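Local structure of putative lipoprotein YerB (2PSB) at residues 236-241 / 247-252; 58-61 / 65-68; 85-90 / 110-115. The protein is of unknown function but, as a putative lipoprotein of the Bacillus subtilis cell membrane, interacts with PcrA, an interaction not essential for viability. All coordinates share one frame; numbering follows the deposited sequence.

Overall arrangement
The three contacts illustrate how the two DUF3048 regions meet in a protein for which no functional site is known. Contacts 2 and 3 belong to the N-terminal DUF3048 region and contact 1 to the C-terminal one, yet their centres lie only 13 to 14 Å apart. Strand 293-298 runs between the two hairpins, pairing in parallel with strand 54-59 of contact 2 and strand 230-240 of contact 1. Arg247 of contact 1 reaches across to contact 2, with Arg247 NH1 3.2 Å from Leu59 CB. Tyr88 of contact 3 touches both: Tyr88 OH lies 2.6 Å from Leu59 O, probably as a weak hydrogen bond, while Tyr88 CE1 packs 3.5 Å from Arg247 O.

Contact 1 of 3, residues 236-241 / 247-252; sequences ASHHII and RDIDLE
Ile249 packs against both Ala236 and His238, and following its side chain outward explains much of this hairpin contact. Its CB lies 4.1 Å from Ser237 O. There the chain forks: CG2 is pressed 3.4 Å against Ala236 CB, a tight fit, while CG1 sits over the centre of the His238 ring, 3.7 Å from its centroid, in a CH-pi contact. With CG1 anti to the carbonyl carbon (chi1 -61°) and the chain then extended, Ile249 CD1 is carried along the same ring face to lie 3.3 Å from His238 NE2. The imidazole is held from within its own segment, for His238 ND1 donates to Ala236 O at 2.7 Å; that oxygen lies in the ring plane, although the N-H comes to it from above the carbonyl plane.

The two strands run antiparallel. His239 and Asp248 form a hydrogen-bonded pair, Asp248 N reaching His239 O at 2.6 Å, and His238 faces Ile249 as a non-hydrogen-bonded pair. On the face carrying Ser237 and Asp250, one water joins Ser237 OG to Asp250 OD1, and Asp250 OD2 closes an Asx turn onto Glu252 N. Helix 87-94 touches Asp248, Ile249 and Leu251. The contact thus splits by chemistry: carbon over imidazole on one face, water and carboxylate on the other, with the His238 ND1 bond probably limiting rotation of the ring.

Contact 2 of 3, residues 58-61 / 65-68; sequences ALAE and TRFL
Ala58 O is approached by two groups of the facing strand: Arg66 N donates to it at 2.8 Å, and Thr65 CA adds a CA-H...O contact at 3.2 Å. The return bond, from Ala58 N to Arg66 O, is longer at 3.1 Å and completes an antiparallel hydrogen-bonded pair. Next to it Leu59 and Thr65 form a non-hydrogen-bonded pair whose side chains diverge at the root, yet Leu59 CD2 and Thr65 CG2 come back together at 3.9 Å.

Thr65 has its OG1 between the backbone N and the carbonyl carbon (chi1 58°), which leaves CG2 to do the apolar touching. The hydroxyl itself is held by Asn39 ND2 and by Glu57 OE1, the latter two residues before Leu59 on the facing strand, so this buried polar atom is satisfied by two side chains.

Arg66 leaves its strand with CG anti to the backbone N (chi1 -179°) and then bends twice, which folds the guanidinium over Ala60. The methyl CB of Ala60 lies against one face of that flat group, 3.2 Å from Arg66 NH1 and 3.6 Å from Arg66 CZ. Arg86 is a close like-charged neighbour of Arg66 NH1; Glu61 OE2, 4.9 Å from Arg66 NH1 and too far for a salt bridge, probably offsets part of that charge. Phe89 of helix 87-94 packs on Arg66 as well. Ala60 and Glu61 together face the single residue Ile64, a classic beta bulge at the closed end of the beta hairpin formed by strands 54-59 and 65-71.

Contact 3 of 3, residues 85-90 / 110-115; sequences AREYFV and KKQLES
Gln112 and Leu113 are the residues through which 110-115 meets Glu87 and Val90. The segment begins with Lys110, whose side chain starts away from helix 87-94; Lys110 NZ makes a long salt bridge of 4.0 Å with Glu114 OE1 one turn on.

Gln112 points at the facing helix. Its chain is extended beyond CG, which carries the amide across to the first turn of helix 87-94. Gln112 OE1 touches Glu87 CG at 3.4 Å and Val90 CB at 3.6 Å, while Gln112 NE2 lies 3.5 Å from Glu87 CG, and the amide and carboxylate planes stand 67° apart. The meeting is therefore of amide with aliphatic carbon: Gln112 OE1 is buried here and has no hydrogen-bond partner in the model, whereas Glu87 OE1 turns to Ser106 OG in a weak hydrogen bond. With an alanine at Gln112, Glu87 CG and the flank of Val90 would probably lose their cover, and a gap would be likely to open between the helices.

Leu113 follows with purely apolar packing. Its CD2 meets Val90 CG1 at 3.8 Å, and CG and CD1 lie near Val90 CG2, the two side chains running alongside one another with their tips pointing opposite ways. At the end of the helix Ser115 OG donates to Lys111 O at 2.6 Å. Phe100 of strand 99-102 touches both Val90 and Leu113, while on another side of helix 87-94 Tyr88 packs on strand 247-250 and Phe89 on strand 65-71.

Contact 1 of 3, residues 236-241 / 247-252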
loop_
_atom_site.group_PDB
_atom_site.type_symbol
_atom_site.label_atom_id
_atom_site.label_comp_id
_atom_site.label_asym_id
_atom_site.label_seq_id
_atom_site.Cartn_x
_atom_site.Cartn_y
_atom_site.Cartn_z
ATOM N N ALA A 236 -1.972 12.566 8.287
ATOM C CA ALA A 236 -2.825 11.993 9.317
ATOM C C ALA A 236 -2.158 12.065 10.684
ATOM O O ALA A 236 -0.945 11.894 10.799
ATOM C CB ALA A 236 -3.140 10.545 8.962
ATOM N N SER A 237 -2.963 12.301 11.718
ATOM C CA SER A 237 -2.450 12.401 13.076
ATOM C C SER A 237 -1.909 11.085 13.596
ATOM O O SER A 237 -2.620 10.079 13.641
ATOM C CB SER A 237 -3.537 12.884 14.030
ATOM O OG SER A 237 -4.083 14.110 13.597
ATOM N N HIS A 238 -0.638 11.105 13.980
ATOM C CA HIS A 238 0.020 9.943 14.545
ATOM C C HIS A 238 -0.016 10.197 16.048
ATOM O O HIS A 238 0.343 11.286 16.502
ATOM C CB HIS A 238 1.465 9.854 14.044
ATOM C CG HIS A 238 1.582 9.463 12.604
ATOM N ND1 HIS A 238 0.836 10.055 11.606
ATOM C CD2 HIS A 238 2.355 8.534 11.992
ATOM C CE1 HIS A 238 1.138 9.505 10.446
ATOM N NE2 HIS A 238 2.058 8.577 10.651
ATOM N N HIS A 239 -0.469 9.206 16.811
ATOM C CA HIS A 239 -0.570 9.334 18.262
ATOM C C HIS A 239 -0.083 8.067 18.954
ATOM O O HIS A 239 -0.248 6.970 18.429
ATOM C CB HIS A 239 -2.024 9.579 18.661
ATOM C CG HIS A 239 -2.561 10.908 18.225
ATOM N ND1 HIS A 239 -3.865 11.083 17.816
ATOM C CD2 HIS A 239 -1.979 12.131 18.163
ATOM C CE1 HIS A 239 -4.064 12.355 17.518
ATOM N NE2 HIS A 239 -2.936 13.012 17.720
ATOM N N ILE A 240 0.516 8.209 20.132
ATOM C CA ILE A 240 0.974 7.034 20.859
ATOM C C ILE A 240 -0.203 6.571 21.711
ATOM O O ILE A 240 -0.850 7.372 22.388
ATOM C CB ILE A 240 2.197 7.338 21.763
ATOM C CG1 ILE A 240 1.818 8.338 22.854
ATOM C CG2 ILE A 240 3.341 7.885 20.918
ATOM C CD1 ILE A 240 2.921 8.575 23.882
ATOM N N ILE A 241 -0.494 5.278 21.655
ATOM C CA ILE A 241 -1.609 4.714 22.402
ATOM C C ILE A 241 -1.140 3.488 23.166
ATOM O O ILE A 241 -1.945 2.713 23.689
ATOM C CB ILE A 241 -2.766 4.321 21.442
ATOM C CG1 ILE A 241 -2.231 3.477 20.279
ATOM C CG2 ILE A 241 -3.432 5.577 20.880
ATOM C CD1 ILE A 241 -1.803 2.076 20.644
ATOM N N ARG A 247 2.424 3.742 18.041
ATOM C CA ARG A 247 1.528 4.810 17.650
ATOM C C ARG A 247 0.461 4.362 16.672
ATOM O O ARG A 247 0.653 3.427 15.893
ATOM C CB ARG A 247 2.309 5.984 17.048
ATOM C CG ARG A 247 3.108 5.654 15.802
ATOM C CD ARG A 247 4.314 4.795 16.132
ATOM N NE ARG A 247 5.278 4.738 15.036
ATOM C CZ ARG A 247 5.911 5.798 14.540
ATOM N NH1 ARG A 247 6.774 5.645 13.545
ATOM N NH2 ARG A 247 5.680 7.011 15.031
ATOM N N ASP A 248 -0.673 5.047 16.736
ATOM C CA ASP A 248 -1.796 4.778 15.865
ATOM C C ASP A 248 -1.864 5.958 14.907
ATOM O O ASP A 248 -1.154 6.952 15.085
ATOM C CB ASP A 248 -3.083 4.673 16.686
ATOM C CG ASP A 248 -4.260 4.192 15.866
ATOM O OD1 ASP A 248 -4.079 3.263 15.054
ATOM O OD2 ASP A 248 -5.370 4.734 16.043
ATOM N N ILE A 249 -2.699 5.838 13.883
ATOM C CA ILE A 249 -2.857 6.898 12.903
ATOM C C ILE A 249 -4.339 7.159 12.672
ATOM O O ILE A 249 -5.069 6.297 12.179
ATOM C CB ILE A 249 -2.180 6.523 11.559
ATOM C CG1 ILE A 249 -0.681 6.318 11.779
ATOM C CG2 ILE A 249 -2.408 7.619 10.538
ATOM C CD1 ILE A 249 0.087 5.929 10.530
ATOM N N ASP A 250 -4.785 8.353 13.050
ATOM C CA ASP A 250 -6.175 8.724 12.884
ATOM C C ASP A 250 -6.482 8.888 11.402
ATOM O O ASP A 250 -6.099 9.880 10.783
ATOM C CB ASP A 250 -6.465 10.029 13.628
ATOM C CG ASP A 250 -7.923 10.431 13.552
ATOM O OD1 ASP A 250 -8.295 11.435 14.196
ATOM O OD2 ASP A 250 -8.700 9.746 12.848
ATOM N N LEU A 251 -7.170 7.897 10.844
ATOM C CA LEU A 251 -7.544 7.898 9.435
ATOM C C LEU A 251 -9.020 8.197 9.250
ATOM O O LEU A 251 -9.596 7.851 8.223
ATOM C CB LEU A 251 -7.245 6.536 8.813
ATOM C CG LEU A 251 -5.778 6.153 8.655
ATOM C CD1 LEU A 251 -5.679 4.731 8.119
ATOM C CD2 LEU A 251 -5.102 7.143 7.726
ATOM N N GLU A 252 -9.630 8.848 10.230
ATOM C CA GLU A 252 -11.053 9.146 10.146
ATOM C C GLU A 252 -11.371 10.636 10.250
ATOM O O GLU A 252 -12.339 11.114 9.660
ATOM C CB GLU A 252 -11.784 8.369 11.243
ATOM C CG GLU A 252 -13.250 8.110 10.969
ATOM C CD GLU A 252 -13.822 7.070 11.913
ATOM O OE1 GLU A 252 -15.003 6.691 11.750
ATOM O OE2 GLU A 252 -13.083 6.629 12.821
HETATM O O HOH W 1 -7.029 14.216 14.161
HETATM O O HOH W 2 -5.651 12.461 11.396
#

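Contact 2 of 3, residues 58-61 / 65-68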
loop_
_atom_site.group_PDB
_atom_site.type_symbol
_atom_site.label_atom_id
_atom_site.label_comp_id
_atom_site.label_asym_id
_atom_site.label_seq_id
_atom_site.Cartn_x
_atom_site.Cartn_y
_atom_site.Cartn_z
ATOM N N ALA A 58 3.361 3.772 5.230
ATOM C CA ALA A 58 3.129 4.493 6.476
ATOM C C ALA A 58 4.135 4.029 7.512
ATOM O O ALA A 58 4.720 2.942 7.384
ATOM C CB ALA A 58 1.689 4.261 6.990
ATOM N N LEU A 59 4.354 4.860 8.529
ATOM C CA LEU A 59 5.299 4.521 9.587
ATOM C C LEU A 59 4.774 3.333 10.353
ATOM O O LEU A 59 3.587 3.248 10.638
ATOM C CB LEU A 59 5.500 5.694 10.561
ATOM C CG LEU A 59 6.360 6.871 10.076
ATOM C CD1 LEU A 59 6.294 8.007 11.070
ATOM C CD2 LEU A 59 7.789 6.412 9.892
ATOM N N ALA A 60 5.670 2.411 10.678
ATOM C CA ALA A 60 5.313 1.221 11.435
ATOM C C ALA A 60 6.266 1.084 12.626
ATOM O O ALA A 60 5.978 1.562 13.726
ATOM C CB ALA A 60 5.395 -0.010 10.539
ATOM N N GLU A 61 7.408 0.447 12.386
ATOM C CA GLU A 61 8.424 0.217 13.416
ATOM C C GLU A 61 9.413 1.392 13.509
ATOM O O GLU A 61 10.221 1.607 12.608
ATOM C CB GLU A 61 9.183 -1.075 13.083
ATOM C CG GLU A 61 10.044 -1.665 14.198
ATOM C CD GLU A 61 9.239 -2.406 15.259
ATOM O OE1 GLU A 61 9.845 -3.214 15.994
ATOM O OE2 GLU A 61 8.014 -2.178 15.370
ATOM N N THR A 65 9.168 2.579 7.604
ATOM C CA THR A 65 7.830 2.532 7.033
ATOM C C THR A 65 7.519 1.129 6.540
ATOM O O THR A 65 8.411 0.300 6.370
ATOM C CB THR A 65 7.674 3.480 5.844
ATOM O OG1 THR A 65 8.637 3.143 4.850
ATOM C CG2 THR A 65 7.856 4.917 6.267
ATOM N N ARG A 66 6.242 0.883 6.294
ATOM C CA ARG A 66 5.794 -0.419 5.834
ATOM C C ARG A 66 4.690 -0.208 4.815
ATOM O O ARG A 66 3.969 0.785 4.872
ATOM C CB ARG A 66 5.286 -1.238 7.027
ATOM C CG ARG A 66 4.821 -2.634 6.680
ATOM C CD ARG A 66 5.377 -3.624 7.679
ATOM N NE ARG A 66 5.035 -3.245 9.040
ATOM C CZ ARG A 66 5.772 -3.545 10.108
ATOM N NH1 ARG A 66 5.375 -3.161 11.315
ATOM N NH2 ARG A 66 6.911 -4.205 9.973
ATOM N N PHE A 67 4.551 -1.163 3.905
ATOM C CA PHE A 67 3.562 -1.094 2.835
ATOM C C PHE A 67 2.353 -2.008 3.009
ATOM O O PHE A 67 2.408 -3.039 3.693
ATOM C CB PHE A 67 4.191 -1.514 1.502
ATOM C CG PHE A 67 5.438 -0.760 1.123
ATOM C CD1 PHE A 67 6.373 -1.349 0.275
ATOM C CD2 PHE A 67 5.678 0.520 1.598
ATOM C CE1 PHE A 67 7.537 -0.677 -0.096
ATOM C CE2 PHE A 67 6.837 1.204 1.240
ATOM C CZ PHE A 67 7.771 0.604 0.390
ATOM N N LEU A 68 1.266 -1.608 2.360
ATOM C CA LEU A 68 0.053 -2.410 2.271
ATOM C C LEU A 68 -0.105 -2.380 0.755
ATOM O O LEU A 68 -0.369 -1.327 0.182
ATOM C CB LEU A 68 -1.166 -1.757 2.923
ATOM C CG LEU A 68 -2.417 -2.648 2.785
ATOM C CD1 LEU A 68 -2.238 -3.950 3.608
ATOM C CD2 LEU A 68 -3.648 -1.903 3.240
#

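Contact 3 of 3, residues 85-90 / 110-115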
loop_
_atom_site.group_PDB
_atom_site.type_symbol
_atom_site.label_atom_id
_atom_site.label_comp_id
_atom_site.label_asym_id
_atom_site.label_seq_id
_atom_site.Cartn_x
_atom_site.Cartn_y
_atom_site.Cartn_z
ATOM N N ALA A 85 1.203 -6.837 11.084
ATOM C CA ALA A 85 0.027 -6.021 10.824
ATOM C C ALA A 85 -0.144 -4.937 11.883
ATOM O O ALA A 85 0.231 -5.123 13.042
ATOM C CB ALA A 85 -1.214 -6.904 10.784
ATOM N N ARG A 86 -0.709 -3.806 11.466
ATOM C CA ARG A 86 -0.964 -2.675 12.348
ATOM C C ARG A 86 -2.419 -2.295 12.166
ATOM O O ARG A 86 -2.992 -2.562 11.115
ATOM C CB ARG A 86 -0.047 -1.498 11.989
ATOM C CG ARG A 86 1.411 -1.730 12.347
ATOM C CD ARG A 86 1.573 -1.861 13.855
ATOM N NE ARG A 86 2.483 -2.946 14.216
ATOM C CZ ARG A 86 3.800 -2.906 14.053
ATOM N NH1 ARG A 86 4.375 -1.829 13.534
ATOM N NH2 ARG A 86 4.539 -3.948 14.399
ATOM N N GLU A 87 -3.022 -1.692 13.187
ATOM C CA GLU A 87 -4.415 -1.295 13.108
ATOM C C GLU A 87 -4.737 -0.515 11.847
ATOM O O GLU A 87 -5.633 -0.905 11.097
ATOM C CB GLU A 87 -4.824 -0.466 14.330
ATOM C CG GLU A 87 -5.088 -1.295 15.569
ATOM C CD GLU A 87 -4.003 -1.161 16.614
ATOM O OE1 GLU A 87 -2.807 -1.283 16.261
ATOM O OE2 GLU A 87 -4.353 -0.948 17.796
ATOM N N TYR A 88 -4.014 0.578 11.609
ATOM C CA TYR A 88 -4.265 1.385 10.426
ATOM C C TYR A 88 -4.229 0.578 9.127
ATOM O O TYR A 88 -4.912 0.928 8.171
ATOM C CB TYR A 88 -3.308 2.591 10.340
ATOM C CG TYR A 88 -1.904 2.366 10.844
ATOM C CD1 TYR A 88 -1.593 2.526 12.201
ATOM C CD2 TYR A 88 -0.876 2.035 9.970
ATOM C CE1 TYR A 88 -0.293 2.372 12.664
ATOM C CE2 TYR A 88 0.430 1.874 10.426
ATOM C CZ TYR A 88 0.714 2.049 11.776
ATOM O OH TYR A 88 2.005 1.920 12.243
ATOM N N PHE A 89 -3.449 -0.497 9.085
ATOM C CA PHE A 89 -3.410 -1.321 7.877
ATOM C C PHE A 89 -4.679 -2.174 7.746
ATOM O O PHE A 89 -5.191 -2.391 6.647
ATOM C CB PHE A 89 -2.159 -2.215 7.866
ATOM C CG PHE A 89 -0.895 -1.473 7.531
ATOM C CD1 PHE A 89 -0.819 -0.698 6.376
ATOM C CD2 PHE A 89 0.221 -1.546 8.365
ATOM C CE1 PHE A 89 0.348 0.000 6.052
ATOM C CE2 PHE A 89 1.391 -0.859 8.056
ATOM C CZ PHE A 89 1.454 -0.082 6.892
ATOM N N VAL A 90 -5.192 -2.657 8.869
ATOM C CA VAL A 90 -6.413 -3.454 8.838
ATOM C C VAL A 90 -7.518 -2.557 8.298
ATOM O O VAL A 90 -8.291 -2.950 7.426
ATOM C CB VAL A 90 -6.813 -3.945 10.247
ATOM C CG1 VAL A 90 -8.161 -4.646 10.186
ATOM C CG2 VAL A 90 -5.756 -4.882 10.792
ATOM N N LYS A 110 -4.114 -7.507 16.830
ATOM C CA LYS A 110 -4.512 -8.862 17.187
ATOM C C LYS A 110 -5.975 -8.906 17.594
ATOM O O LYS A 110 -6.771 -9.631 16.999
ATOM C CB LYS A 110 -3.655 -9.389 18.340
ATOM C CG LYS A 110 -3.895 -10.865 18.656
ATOM C CD LYS A 110 -3.739 -11.162 20.140
ATOM C CE LYS A 110 -4.793 -10.401 20.954
ATOM N NZ LYS A 110 -4.689 -10.632 22.426
ATOM N N LYS A 111 -6.328 -8.124 18.608
ATOM C CA LYS A 111 -7.697 -8.088 19.108
ATOM C C LYS A 111 -8.663 -7.703 18.001
ATOM O O LYS A 111 -9.741 -8.279 17.871
ATOM C CB LYS A 111 -7.823 -7.083 20.260
ATOM C CG LYS A 111 -6.986 -7.410 21.494
ATOM C CD LYS A 111 -7.467 -8.681 22.203
ATOM C CE LYS A 111 -8.834 -8.501 22.850
ATOM N NZ LYS A 111 -8.813 -7.472 23.927
ATOM N N GLN A 112 -8.261 -6.722 17.206
ATOM C CA GLN A 112 -9.077 -6.233 16.108
ATOM C C GLN A 112 -9.458 -7.374 15.173
ATOM O O GLN A 112 -10.636 -7.613 14.914
ATOM C CB GLN A 112 -8.301 -5.153 15.349
ATOM C CG GLN A 112 -9.150 -4.006 14.840
ATOM C CD GLN A 112 -8.319 -2.772 14.541
ATOM O OE1 GLN A 112 -7.479 -2.777 13.636
ATOM N NE2 GLN A 112 -8.546 -1.706 15.308
ATOM N N LEU A 113 -8.453 -8.085 14.679
ATOM C CA LEU A 113 -8.677 -9.193 13.765
ATOM C C LEU A 113 -9.307 -10.421 14.428
ATOM O O LEU A 113 -10.028 -11.182 13.779
ATOM C CB LEU A 113 -7.361 -9.572 13.094
ATOM C CG LEU A 113 -6.831 -8.483 12.151
ATOM C CD1 LEU A 113 -5.396 -8.787 11.756
ATOM C CD2 LEU A 113 -7.734 -8.388 10.921
ATOM N N GLU A 114 -9.039 -10.624 15.712
ATOM C CA GLU A 114 -9.621 -11.760 16.407
ATOM C C GLU A 114 -11.072 -11.437 16.758
ATOM O O GLU A 114 -11.847 -12.315 17.113
ATOM C CB GLU A 114 -8.805 -12.097 17.658
ATOM C CG GLU A 114 -7.374 -12.516 17.332
ATOM C CD GLU A 114 -6.649 -13.167 18.503
ATOM O OE1 GLU A 114 -6.649 -12.604 19.619
ATOM O OE2 GLU A 114 -6.060 -14.246 18.295
ATOM N N SER A 115 -11.432 -10.166 16.627
ATOM C CA SER A 115 -12.787 -9.705 16.893
ATOM C C SER A 115 -13.609 -9.747 15.614
ATOM O O SER A 115 -14.741 -9.274 15.586
ATOM C CB SER A 115 -12.775 -8.273 17.438
ATOM O OG SER A 115 -12.151 -8.215 18.710
#